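Local coordinates for zinc peptidase (Vibrio cholerae, PDB 2GU1) that cleaves the peptide cross-links between adjacent peptidoglycan strands as a zinc-dependent DD-endopeptidase, probably allowing cell wall expansion, at the zinc ion site. Coordinates in Å, arbitrary orientation; residue numbers count along the deposited sequence, not the author numbering.

The zinc ion site. Residues 216, 232, 234-236, 311, 313, 315. With ZN (zinc ion), chain B.
The catalytic zinc of this M23 peptidase shows how two short stretches of chain, far apart in sequence, can close on one metal. The first carries His232 and Asp236 of the family's HxxxD motif; the second is HLH, with His311 and His313 at alternate positions. His232 binds through its far nitrogen, NE2, 2.0 Å from ZN, and His313 through ND1, the nitrogen next to CG, also at 2.0 Å, so each ring turns its other nitrogen to the second shell. In both, CG lies anti to the backbone N (chi1 -175° in His232). Asp236 swings CG beside its backbone N and bonds ZN through OD1 at 2.0 Å, while carboxylate OD2 makes a looser contact at 2.7 Å. Angles of 101° to 112° between the firm ligands suit a distorted tetrahedron, and an unmodelled water may add to the shell.

His232 ND1 donates to the carbonyl Gly216 O at 2.8 Å, almost straight and in the ring plane, though from above the carbonyl plane; Gly234 N lies over one ring face. His313 NE2 donates to Glu315 OE2 at 2.6 Å, on the anti lone pair, which may make ND1 a stronger zinc donor. His311 does not bind ZN, its NE2 lying 4.1 Å away; it takes the place of the family's catalytic histidine and probably assists the attacking water. The zinc sits beside strands 235-237 and 312-318 of the peptidase domain, with His232 and His311 approaching from loops.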
loop_
_atom_site.group_PDB
_atom_site.type_symbol
_atom_site.label_atom_id
_atom_site.label_comp_id
_atom_site.label_asym_id
_atom_site.label_seq_id
_atom_site.Cartn_x
_atom_site.Cartn_y
_atom_site.Cartn_z
ATOM N N GLY A 216 7.954 -19.144 3.020
ATOM C CA GLY A 216 7.522 -18.357 1.879
ATOM C C GLY A 216 6.078 -17.901 1.909
ATOM O O GLY A 216 5.345 -18.174 2.858
ATOM N N HIS A 232 0.090 -16.295 5.195
ATOM C CA HIS A 232 1.411 -15.739 5.423
ATOM C C HIS A 232 1.563 -14.922 4.152
ATOM O O HIS A 232 1.839 -15.462 3.080
ATOM C CB HIS A 232 2.486 -16.815 5.480
ATOM C CG HIS A 232 3.841 -16.274 5.823
ATOM N ND1 HIS A 232 4.960 -16.528 5.061
ATOM C CD2 HIS A 232 4.252 -15.488 6.848
ATOM C CE1 HIS A 232 6.004 -15.923 5.603
ATOM N NE2 HIS A 232 5.601 -15.286 6.687
ATOM N N GLY A 234 3.846 -12.828 3.170
ATOM C CA GLY A 234 5.174 -12.327 2.866
ATOM C C GLY A 234 6.200 -13.443 2.820
ATOM O O GLY A 234 5.853 -14.618 2.921
ATOM N N THR A 235 7.466 -13.076 2.663
ATOM C CA THR A 235 8.539 -14.060 2.612
ATOM C C THR A 235 9.480 -13.818 3.791
ATOM O O THR A 235 9.862 -12.676 4.057
ATOM C CB THR A 235 9.335 -13.935 1.293
ATOM O OG1 THR A 235 8.447 -14.055 0.180
ATOM C CG2 THR A 235 10.389 -15.006 1.200
ATOM N N ASP A 236 9.847 -14.879 4.503
ATOM C CA ASP A 236 10.755 -14.742 5.643
ATOM C C ASP A 236 12.185 -15.113 5.276
ATOM O O ASP A 236 12.426 -16.211 4.768
ATOM C CB ASP A 236 10.289 -15.628 6.802
ATOM C CG ASP A 236 8.952 -15.199 7.347
ATOM O OD1 ASP A 236 8.488 -14.106 6.953
ATOM O OD2 ASP A 236 8.379 -15.936 8.172
ATOM N N HIS A 311 13.923 -12.692 12.240
ATOM C CA HIS A 311 13.847 -12.857 10.800
ATOM C C HIS A 311 13.209 -11.622 10.188
ATOM O O HIS A 311 12.540 -10.849 10.873
ATOM C CB HIS A 311 12.984 -14.070 10.425
ATOM C CG HIS A 311 11.525 -13.891 10.727
ATOM N ND1 HIS A 311 11.021 -13.923 12.010
ATOM C CD2 HIS A 311 10.464 -13.687 9.910
ATOM C CE1 HIS A 311 9.709 -13.753 11.970
ATOM N NE2 HIS A 311 9.346 -13.608 10.708
ATOM N N HIS A 313 10.473 -10.232 7.633
ATOM C CA HIS A 313 9.254 -10.635 6.951
ATOM C C HIS A 313 9.122 -9.565 5.867
ATOM O O HIS A 313 8.922 -8.390 6.184
ATOM C CB HIS A 313 8.061 -10.579 7.908
ATOM C CG HIS A 313 6.738 -10.762 7.235
ATOM N ND1 HIS A 313 6.092 -11.978 7.174
ATOM C CD2 HIS A 313 5.946 -9.883 6.572
ATOM C CE1 HIS A 313 4.959 -11.841 6.506
ATOM N NE2 HIS A 313 4.847 -10.579 6.129
ATOM N N GLU A 315 7.319 -8.118 2.248
ATOM C CA GLU A 315 6.089 -8.182 1.468
ATOM C C GLU A 315 6.118 -7.285 0.244
ATOM O O GLU A 315 6.731 -6.217 0.259
ATOM C CB GLU A 315 4.883 -7.783 2.335
ATOM C CG GLU A 315 4.393 -8.875 3.277
ATOM C CD GLU A 315 3.186 -8.448 4.111
ATOM O OE1 GLU A 315 2.424 -7.562 3.670
ATOM O OE2 GLU A 315 2.995 -9.012 5.206
HETATM ZN ZN ZN B . 6.621 -13.877 7.721
#